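Long-range contacts in putative uncharacterized protein (Trichoplax adhaerens, PDB 5OI9), which probably acts in centriole assembly as a STIL-family protein, this chain being its N-terminal domain, a part that may bind CEP85: residues E45-R49 and I331-A337; A145-L149 and V189-S193; L251-V257 and R284-R290; C325-D329 and M344-V349. The contacts are given in a common frame with arbitrary orientation. Where two conformers were deposited one is given. Residue numbers count along the deposited sequence, not the author numbering.

Contact 1: residues E45-R49 and I331-A337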
# COMPACT_ATOMS: atom_id res chain seq x y z
N GLU A 45 -8.03 20.42 -6.05
CA GLU A 45 -8.09 21.19 -7.29
C GLU A 45 -6.78 21.93 -7.54
O GLU A 45 -6.37 22.08 -8.70
CB GLU A 45 -9.26 22.18 -7.23
CG GLU A 45 -9.44 23.04 -8.48
CD GLU A 45 -8.60 24.31 -8.45
OE1 GLU A 45 -8.12 24.67 -7.36
OE2 GLU A 45 -8.42 24.93 -9.51
N LYS A 46 -6.11 22.37 -6.48
CA LYS A 46 -4.89 23.15 -6.64
C LYS A 46 -3.78 22.36 -7.33
O LYS A 46 -3.08 22.88 -8.20
CB LYS A 46 -4.41 23.66 -5.28
CG LYS A 46 -3.32 24.72 -5.36
CD LYS A 46 -2.57 24.82 -4.04
CE LYS A 46 -3.54 24.91 -2.87
NZ LYS A 46 -2.85 24.68 -1.57
N CYS A 47 -3.59 21.09 -6.94
CA CYS A 47 -2.52 20.33 -7.57
C CYS A 47 -2.88 19.94 -8.99
O CYS A 47 -2.01 19.88 -9.86
CB CYS A 47 -2.14 19.11 -6.71
SG CYS A 47 -3.25 17.67 -6.73
N LEU A 48 -4.17 19.70 -9.27
CA LEU A 48 -4.60 19.52 -10.65
C LEU A 48 -4.39 20.80 -11.46
O LEU A 48 -4.01 20.73 -12.64
CB LEU A 48 -6.07 19.10 -10.69
CG LEU A 48 -6.42 17.69 -10.21
CD1 LEU A 48 -7.92 17.50 -10.17
CD2 LEU A 48 -5.76 16.64 -11.09
N ARG A 49 -4.65 21.96 -10.86
CA ARG A 49 -4.44 23.22 -11.57
C ARG A 49 -2.96 23.43 -11.88
O ARG A 49 -2.61 23.88 -12.97
CB ARG A 49 -4.99 24.39 -10.75
CG ARG A 49 -4.86 25.74 -11.45
CD ARG A 49 -5.38 26.88 -10.57
NE ARG A 49 -6.83 26.81 -10.38
CZ ARG A 49 -7.72 27.36 -11.20
NH1 ARG A 49 -7.31 28.02 -12.27
NH2 ARG A 49 -9.01 27.25 -10.94
N ILE A 331 -13.83 17.65 -13.95
CA ILE A 331 -13.76 18.87 -13.15
C ILE A 331 -13.68 20.05 -14.12
O ILE A 331 -13.04 19.96 -15.17
CB ILE A 331 -12.56 18.86 -12.18
CG1 ILE A 331 -12.59 20.10 -11.28
CG2 ILE A 331 -11.24 18.78 -12.93
CD1 ILE A 331 -11.46 20.14 -10.27
N PHE A 332 -14.36 21.14 -13.77
CA PHE A 332 -14.37 22.35 -14.57
C PHE A 332 -13.82 23.49 -13.73
O PHE A 332 -14.35 23.77 -12.65
CB PHE A 332 -15.78 22.66 -15.08
CG PHE A 332 -16.37 21.56 -15.92
CD1 PHE A 332 -16.15 21.52 -17.29
CD2 PHE A 332 -17.13 20.55 -15.35
CE1 PHE A 332 -16.68 20.51 -18.07
CE2 PHE A 332 -17.66 19.54 -16.12
CZ PHE A 332 -17.43 19.52 -17.48
N MSE A 333 -12.77 24.12 -14.22
CA MSE A 333 -12.08 25.15 -13.45
C MSE A 333 -12.12 26.51 -14.14
O MSE A 333 -11.91 26.61 -15.34
CB MSE A 333 -10.62 24.77 -13.23
CG MSE A 333 -10.41 23.42 -12.58
SE MSE A 333 -8.54 23.24 -12.09
CE MSE A 333 -7.73 23.29 -13.85
N GLU A 334 -12.38 27.54 -13.35
CA GLU A 334 -12.24 28.90 -13.84
C GLU A 334 -10.79 29.19 -14.19
O GLU A 334 -9.86 28.62 -13.60
CB GLU A 334 -12.74 29.91 -12.80
CG GLU A 334 -14.22 29.80 -12.49
CD GLU A 334 -15.09 30.37 -13.59
OE1 GLU A 334 -14.65 31.33 -14.26
OE2 GLU A 334 -16.22 29.86 -13.79
N LYS A 335 -10.60 30.06 -15.18
CA LYS A 335 -9.25 30.52 -15.52
C LYS A 335 -8.54 31.10 -14.30
O LYS A 335 -7.38 30.79 -14.04
CB LYS A 335 -9.33 31.56 -16.64
CG LYS A 335 -9.76 31.00 -17.97
CD LYS A 335 -8.70 30.07 -18.52
CE LYS A 335 -8.66 30.14 -20.03
NZ LYS A 335 -8.58 31.54 -20.51
N VAL A 336 -9.24 31.93 -13.54
CA VAL A 336 -8.68 32.58 -12.37
C VAL A 336 -8.88 31.66 -11.17
O VAL A 336 -10.01 31.26 -10.86
CB VAL A 336 -9.33 33.95 -12.13
CG1 VAL A 336 -8.72 34.60 -10.91
CG2 VAL A 336 -9.15 34.83 -13.35
N ALA A 337 -7.79 31.31 -10.50
CA ALA A 337 -7.86 30.41 -9.36
C ALA A 337 -8.50 31.09 -8.16
O ALA A 337 -8.27 32.27 -7.89
CB ALA A 337 -6.46 29.91 -8.99
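R49 dominates this contact. From near the start of helix 45-61, with chi1 and chi2 t and chi3 bent to m, its side chain pushes the guanidinium into the bend where the chain leaves strand 322-334. There the carbonyl of E334 takes two hydrogen bonds, from R49 NH1 (2.9 Å to E334 O) and from R49 NH2 (3.1 Å to E334 O), so one backbone oxygen sits in the fork of the guanidinium. The two faces of that group are covered as well: A337 CB lies over one, 3.4 Å from R49 NE, and the selenium of the selenomethionine M333 lies over the other. E45, one helical turn earlier, makes an i to i+4 salt bridge with it, R49 NE 2.6 Å from E45 OE2, and the same oxygen comes within 3.1 Å of M333 SE. This is a helix crossing the end of a sheet: the short segments lie at 77°, with axes 10.6 Å apart, and strand 322-334 keeps its backbone hydrogen bonds to I181 and I183 of strand 180-192. M333 and I331, two residues apart on the strand, both point toward the helix. While M333 backs the arginine, with its CB 3.7 Å from R49 NH2, I331 CD1 reaches the aliphatic part of E45 (4.0 Å to E45 CG) and, more loosely, L48 CD1 at 4.4 Å.

Contact 2: residues A145-L149 and V189-S193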
# COMPACT_ATOMS: atom_id res chain seq x y z
N ALA A 145 1.88 -2.78 -14.31
CA ALA A 145 1.98 -2.13 -13.01
C ALA A 145 2.08 -3.15 -11.88
O ALA A 145 2.85 -2.96 -10.93
CB ALA A 145 0.79 -1.20 -12.78
N PHE A 146 1.33 -4.25 -11.97
CA PHE A 146 1.36 -5.25 -10.91
C PHE A 146 2.66 -6.04 -10.91
O PHE A 146 3.14 -6.43 -9.85
CB PHE A 146 0.16 -6.19 -11.04
CG PHE A 146 0.04 -7.16 -9.90
CD1 PHE A 146 -0.30 -6.71 -8.63
CD2 PHE A 146 0.27 -8.51 -10.09
CE1 PHE A 146 -0.42 -7.60 -7.58
CE2 PHE A 146 0.15 -9.40 -9.03
CZ PHE A 146 -0.20 -8.94 -7.78
N GLN A 147 3.24 -6.28 -12.09
CA GLN A 147 4.56 -6.90 -12.15
C GLN A 147 5.59 -6.03 -11.44
O GLN A 147 6.41 -6.54 -10.66
CB GLN A 147 4.97 -7.14 -13.60
CG GLN A 147 4.10 -8.17 -14.32
CD GLN A 147 4.20 -9.54 -13.69
OE1 GLN A 147 5.26 -9.94 -13.21
NE2 GLN A 147 3.09 -10.27 -13.68
N THR A 148 5.56 -4.72 -11.69
CA THR A 148 6.45 -3.81 -10.97
C THR A 148 6.17 -3.84 -9.47
O THR A 148 7.11 -3.81 -8.67
CB THR A 148 6.29 -2.39 -11.52
OG1 THR A 148 6.75 -2.34 -12.88
CG2 THR A 148 7.09 -1.39 -10.69
N LEU A 149 4.90 -3.92 -9.08
CA LEU A 149 4.56 -3.96 -7.67
C LEU A 149 5.13 -5.20 -7.00
O LEU A 149 5.75 -5.12 -5.93
CB LEU A 149 3.04 -3.88 -7.48
CG LEU A 149 2.45 -3.70 -6.08
CD1 LEU A 149 1.07 -3.08 -6.16
CD2 LEU A 149 2.37 -5.03 -5.31
N VAL A 189 -5.94 1.61 -10.21
CA VAL A 189 -5.16 1.01 -9.13
C VAL A 189 -5.08 -0.49 -9.34
O VAL A 189 -5.97 -1.11 -9.93
CB VAL A 189 -5.77 1.34 -7.74
CG1 VAL A 189 -7.08 0.59 -7.53
CG2 VAL A 189 -4.78 1.03 -6.62
N VAL A 190 -3.98 -1.08 -8.87
CA VAL A 190 -3.84 -2.53 -8.79
C VAL A 190 -3.40 -2.88 -7.37
O VAL A 190 -2.54 -2.21 -6.79
CB VAL A 190 -2.84 -3.09 -9.83
CG1 VAL A 190 -3.39 -2.93 -11.23
CG2 VAL A 190 -1.49 -2.40 -9.71
N VAL A 191 -4.01 -3.91 -6.81
CA VAL A 191 -3.69 -4.40 -5.47
C VAL A 191 -3.58 -5.91 -5.52
O VAL A 191 -4.40 -6.56 -6.20
CB VAL A 191 -4.75 -3.95 -4.45
CG1 VAL A 191 -4.50 -4.58 -3.08
CG2 VAL A 191 -4.78 -2.43 -4.34
N PRO A 192 -2.61 -6.53 -4.85
CA PRO A 192 -2.59 -7.99 -4.78
C PRO A 192 -3.87 -8.51 -4.15
O PRO A 192 -4.37 -7.94 -3.17
CB PRO A 192 -1.37 -8.30 -3.91
CG PRO A 192 -0.50 -7.10 -4.04
CD PRO A 192 -1.43 -5.93 -4.21
N SER A 193 -4.42 -9.57 -4.73
CA SER A 193 -5.69 -10.10 -4.26
C SER A 193 -5.54 -11.11 -3.14
O SER A 193 -6.53 -11.43 -2.48
CB SER A 193 -6.45 -10.74 -5.42
OG SER A 193 -5.73 -11.83 -5.96
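Side-chain shape does all the work here, since no hydrogen bond joins the two segments. V190 adopts the m rotamer, which turns its CG2 methyl up into the helix: V190 CG2 lies 4.0 Å from A145 CB, 4.3 Å from F146 CB and 4.4 Å from L149 CD1, so a single methyl touches three helical residues. F146 leaves the helix sideways, but its t rotamer (chi1 -174°) swings the ring down over the end of the strand, where F146 CE1 comes to 3.6 Å from both CA and CG of P192. On another side the same ring meets F322 of strand 322-334, with the planes at about 35°. L149, also t at chi1, lays its two methyls along the strand: L149 CD1 rests 3.8 Å from V190 O, and L149 CD2 reaches P192 CG, again at 3.8 Å. P192 CG thus meets both F146 and L149. V191 and V189 point away from the helix, to the other face of the strand. The axes are 8.7 Å apart and cross at 45°, as a helix lying on a sheet. Helix 139-155 links strands 118-126 and 167-176, which are parallel neighbours, so the packing belongs to a beta-alpha-beta crossover whose helix reaches beyond its own strands to cover the adjoining strand 180-192.

Contact 3: residues L251-V257 and R284-R290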
# COMPACT_ATOMS: atom_id res chain seq x y z
N LEU A 251 18.91 -11.59 8.65
CA LEU A 251 17.61 -12.02 8.14
C LEU A 251 17.72 -12.79 6.82
O LEU A 251 16.80 -13.54 6.48
CB LEU A 251 16.69 -10.82 7.95
CG LEU A 251 16.11 -10.18 9.21
CD1 LEU A 251 15.45 -8.85 8.87
CD2 LEU A 251 15.11 -11.13 9.86
N SER A 252 18.81 -12.61 6.07
CA SER A 252 18.91 -13.24 4.76
C SER A 252 19.02 -14.76 4.85
O SER A 252 18.61 -15.45 3.92
CB SER A 252 20.09 -12.65 3.99
OG SER A 252 21.31 -12.82 4.69
N SER A 253 19.56 -15.30 5.95
CA SER A 253 19.71 -16.74 6.04
C SER A 253 19.35 -17.34 7.40
O SER A 253 19.38 -18.56 7.54
CB SER A 253 21.14 -17.16 5.67
OG SER A 253 22.10 -16.47 6.45
N ILE A 254 19.02 -16.53 8.40
CA ILE A 254 18.56 -17.09 9.68
C ILE A 254 17.25 -17.84 9.45
O ILE A 254 16.44 -17.41 8.61
CB ILE A 254 18.39 -15.96 10.72
CG1 ILE A 254 18.25 -16.52 12.14
CG2 ILE A 254 17.21 -15.06 10.38
CD1 ILE A 254 18.18 -15.45 13.21
N PRO A 255 17.02 -18.98 10.11
CA PRO A 255 15.76 -19.71 9.90
C PRO A 255 14.58 -18.95 10.48
O PRO A 255 14.50 -18.72 11.69
CB PRO A 255 15.99 -21.04 10.63
CG PRO A 255 17.05 -20.73 11.64
CD PRO A 255 17.94 -19.72 10.98
N LEU A 256 13.64 -18.56 9.61
CA LEU A 256 12.51 -17.74 9.99
C LEU A 256 11.22 -18.56 9.95
O LEU A 256 11.04 -19.41 9.08
CB LEU A 256 12.39 -16.52 9.07
CG LEU A 256 13.55 -15.52 9.15
CD1 LEU A 256 13.41 -14.45 8.08
CD2 LEU A 256 13.61 -14.90 10.54
N VAL A 257 10.33 -18.29 10.90
CA VAL A 257 9.06 -18.99 11.01
C VAL A 257 7.86 -18.06 11.00
O VAL A 257 6.72 -18.52 11.14
CB VAL A 257 9.02 -19.88 12.27
CG1 VAL A 257 10.01 -21.03 12.14
CG2 VAL A 257 9.30 -19.05 13.51
N ARG A 284 14.60 -11.83 -0.38
CA ARG A 284 15.76 -11.51 0.44
C ARG A 284 15.86 -12.41 1.66
O ARG A 284 16.95 -12.52 2.24
CB ARG A 284 15.71 -10.04 0.89
CG ARG A 284 15.58 -9.03 -0.24
CD ARG A 284 16.70 -9.19 -1.25
NE ARG A 284 16.71 -8.09 -2.21
CZ ARG A 284 17.49 -8.04 -3.29
NH1 ARG A 284 18.32 -9.04 -3.55
NH2 ARG A 284 17.43 -7.00 -4.10
N LEU A 285 14.76 -13.04 2.06
CA LEU A 285 14.74 -14.00 3.16
C LEU A 285 14.78 -15.39 2.54
O LEU A 285 13.77 -15.88 2.03
CB LEU A 285 13.49 -13.82 4.02
CG LEU A 285 13.11 -12.40 4.45
CD1 LEU A 285 11.70 -12.38 5.03
CD2 LEU A 285 14.11 -11.85 5.45
N THR A 286 15.95 -16.03 2.58
CA THR A 286 16.15 -17.29 1.88
C THR A 286 15.93 -18.52 2.76
O THR A 286 16.01 -19.64 2.25
CB THR A 286 17.56 -17.35 1.28
OG1 THR A 286 18.53 -17.46 2.33
CG2 THR A 286 17.85 -16.10 0.46
N ASN A 287 15.64 -18.35 4.04
CA ASN A 287 15.52 -19.49 4.95
C ASN A 287 14.20 -19.43 5.72
O ASN A 287 14.15 -19.57 6.94
CB ASN A 287 16.70 -19.55 5.91
CG ASN A 287 16.93 -20.94 6.46
OD1 ASN A 287 16.30 -21.91 6.02
ND2 ASN A 287 17.83 -21.06 7.43
N LYS A 288 13.10 -19.23 4.99
CA LYS A 288 11.76 -19.20 5.58
C LYS A 288 11.26 -20.64 5.69
O LYS A 288 10.57 -21.15 4.81
CB LYS A 288 10.82 -18.35 4.74
CG LYS A 288 11.21 -16.88 4.66
CD LYS A 288 10.21 -16.06 3.84
CE LYS A 288 10.37 -16.31 2.35
NZ LYS A 288 9.47 -15.43 1.53
N ILE A 289 11.62 -21.30 6.80
CA ILE A 289 11.25 -22.70 6.98
C ILE A 289 9.79 -22.89 7.32
O ILE A 289 9.29 -24.02 7.30
CB ILE A 289 12.13 -23.36 8.07
CG1 ILE A 289 11.84 -22.75 9.44
CG2 ILE A 289 13.60 -23.20 7.71
CD1 ILE A 289 12.57 -23.45 10.58
N ARG A 290 9.08 -21.81 7.65
CA ARG A 290 7.63 -21.80 7.73
C ARG A 290 7.13 -20.66 6.86
O ARG A 290 7.61 -19.53 6.98
CB ARG A 290 7.14 -21.65 9.18
CG ARG A 290 7.44 -22.85 10.07
CD ARG A 290 6.57 -24.05 9.69
NE ARG A 290 6.89 -25.24 10.48
CZ ARG A 290 7.68 -26.22 10.06
NH1 ARG A 290 8.23 -26.17 8.85
NH2 ARG A 290 7.92 -27.26 10.84
O HOH W 1 15.89 -16.14 6.17
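The chain running from a 3-10 turn into strand 256-264 lies along the loop 284-290, and their bumps fit a series of small hollows. One knob is L285, whose CD2 enters a notch formed by L251 and L256: it lies 3.7 Å from L251 CB, 3.3 Å from L251 O and 3.8 Å from L256 CD1. Y279 of helix 270-281 touches both L285 and L256, backing this leucine pair. At the far end V257 CG1 fits between I289 CG1 (3.7 Å) and R290 CG (3.8 Å), and P255 CB rests more loosely on I289 CD1 at 4.2 Å. Between these ends N287 points toward the other segment: its side-chain ND2 donates to S253 O (2.9 Å), and its backbone O accepts from L256 N (2.9 Å). The hollow left beside it is filled by a water, which donates to L251 O and I254 O (2.8 Å each) and accepts from N287 N (3.1 Å). Near the S252 end, T286 gives S252 O two hydrogen bonds, from T286 N at 3.0 Å and T286 OG1 at 2.6 Å. K288, pointing away, centres an inverse gamma turn and sends its NZ to Y279 O. Strands 256-264 and 296-302 are parallel neighbours with helix 270-281 between them in sequence. The contact thus fastens the chain returning from that helix against the entry to the first strand of a beta-alpha-beta crossover.

Contact 4: residues C325-D329 and M344-V349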
# COMPACT_ATOMS: atom_id res chain seq x y z
N CYS A 325 -9.32 -1.80 -10.87
CA CYS A 325 -10.45 -1.12 -11.48
C CYS A 325 -10.09 0.35 -11.69
O CYS A 325 -9.01 0.79 -11.30
CB CYS A 325 -11.71 -1.23 -10.63
SG CYS A 325 -11.79 -0.07 -9.25
N GLN A 326 -11.00 1.11 -12.30
CA GLN A 326 -10.75 2.52 -12.51
C GLN A 326 -12.00 3.32 -12.15
O GLN A 326 -13.11 2.79 -12.09
CB GLN A 326 -10.34 2.81 -13.96
CG GLN A 326 -11.44 2.58 -14.97
CD GLN A 326 -11.14 3.21 -16.32
OE1 GLN A 326 -10.14 2.88 -16.96
NE2 GLN A 326 -12.00 4.12 -16.75
N ALA A 327 -11.79 4.61 -11.92
CA ALA A 327 -12.86 5.56 -11.69
C ALA A 327 -12.49 6.87 -12.37
O ALA A 327 -11.31 7.18 -12.54
CB ALA A 327 -13.12 5.78 -10.19
N SER A 328 -13.50 7.63 -12.77
CA SER A 328 -13.24 8.86 -13.49
C SER A 328 -14.34 9.87 -13.19
O SER A 328 -15.48 9.51 -12.86
CB SER A 328 -13.14 8.63 -15.00
OG SER A 328 -14.32 8.06 -15.52
N ASP A 329 -13.98 11.14 -13.31
CA ASP A 329 -14.92 12.23 -13.12
C ASP A 329 -14.35 13.47 -13.81
O ASP A 329 -13.14 13.59 -13.99
CB ASP A 329 -15.19 12.49 -11.63
CG ASP A 329 -16.41 13.36 -11.40
OD1 ASP A 329 -16.98 13.89 -12.37
OD2 ASP A 329 -16.82 13.49 -10.22
N MSE A 344 -11.50 16.73 -5.29
CA MSE A 344 -12.28 15.74 -6.01
C MSE A 344 -12.10 14.37 -5.35
O MSE A 344 -10.98 13.97 -5.04
CB MSE A 344 -11.85 15.73 -7.47
CG MSE A 344 -12.13 14.47 -8.23
SE MSE A 344 -11.14 14.54 -9.92
CE MSE A 344 -11.88 12.97 -10.75
N ARG A 345 -13.21 13.68 -5.10
CA ARG A 345 -13.18 12.36 -4.47
C ARG A 345 -13.56 11.30 -5.49
O ARG A 345 -14.60 11.41 -6.15
CB ARG A 345 -14.13 12.30 -3.26
CG ARG A 345 -14.26 10.89 -2.70
CD ARG A 345 -14.75 10.88 -1.26
NE ARG A 345 -13.82 11.55 -0.35
CZ ARG A 345 -13.87 11.45 0.98
NH1 ARG A 345 -14.79 10.70 1.56
NH2 ARG A 345 -12.98 12.10 1.72
N LEU A 346 -12.72 10.27 -5.60
CA LEU A 346 -12.99 9.10 -6.42
C LEU A 346 -13.06 7.87 -5.53
O LEU A 346 -12.28 7.73 -4.59
CB LEU A 346 -11.90 8.91 -7.49
CG LEU A 346 -11.84 9.97 -8.59
CD1 LEU A 346 -10.60 9.80 -9.45
CD2 LEU A 346 -13.10 9.92 -9.44
N GLN A 347 -14.01 6.99 -5.83
CA GLN A 347 -14.22 5.75 -5.10
C GLN A 347 -13.83 4.58 -5.98
O GLN A 347 -14.30 4.47 -7.12
CB GLN A 347 -15.69 5.62 -4.66
CG GLN A 347 -16.20 6.78 -3.83
CD GLN A 347 -15.77 6.70 -2.37
OE1 GLN A 347 -16.37 5.97 -1.58
NE2 GLN A 347 -14.73 7.45 -2.02
N LEU A 348 -12.96 3.71 -5.48
CA LEU A 348 -12.47 2.56 -6.24
C LEU A 348 -12.74 1.30 -5.43
O LEU A 348 -12.15 1.10 -4.36
CB LEU A 348 -10.98 2.70 -6.57
CG LEU A 348 -10.56 3.76 -7.60
CD1 LEU A 348 -10.61 5.17 -7.02
CD2 LEU A 348 -9.17 3.49 -8.16
N VAL A 349 -13.63 0.45 -5.93
CA VAL A 349 -13.89 -0.86 -5.35
C VAL A 349 -13.47 -1.90 -6.39
O VAL A 349 -14.31 -2.40 -7.15
CB VAL A 349 -15.35 -1.03 -4.93
CG1 VAL A 349 -15.58 -2.38 -4.26
CG2 VAL A 349 -15.77 0.10 -4.01
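A327, with only a methyl to offer, covers the gap between two leucines: A327 CB lies 4.1 Å from L348 CD1, 4.2 Å from L346 CD2 and 3.5 Å from Q347 O. The nearest CA atoms, those of A327 and L348, are 6.2 Å apart, wider than in a paired sheet. C325, two residues earlier, sets its SG 3.9 Å from L348 CB and 3.8 Å from V349 C. Beyond A327, D329 contributes its CB, which touches CE of the selenomethionine M344 at 3.5 Å and L346 CD2 at 4.0 Å. No hydrogen bond crosses between these segments, although they run roughly antiparallel (156°, axes 6.6 Å apart); side chains fill the space between the two backbones. Each strand pairs on its other side: A327 and D329 bond to S187 and V185 of strand 180-192, while M344, L346 and L348 bond to I43, I41 and L39 of strand 39-44. N356, in an apparent tag remnant, hydrogen-bonds Q347 O and V349 N, and weakly Q326 O. Strands 322-334 and 343-348 stand at opposite ends of the curled sheet's strand order, facing each other here, with 180-192 and 39-44 as their inner neighbours.

Overall arrangement
From the N terminus, helix 45-61 opens contact 1, which closes 282 residues later, at the end of strand 322-334. Contacts 2 and 3 are nested inside that long loop and follow each other in series: the first sets helix 139-155 on the larger, curled sheet, the second ties the start of strand 256-264, in the smaller, seven-stranded sheet, to the loop after helix 270-281. Contact 4 then opens on strand 322-334 before contact 1 has closed, and ends at 344-349, so the two cross while sharing a strand. Contacts 2 and 4 touch, through V189 and L348. Contact 3 stands apart, its centre about 51 Å from that of contact 1, on the other side of the molecule.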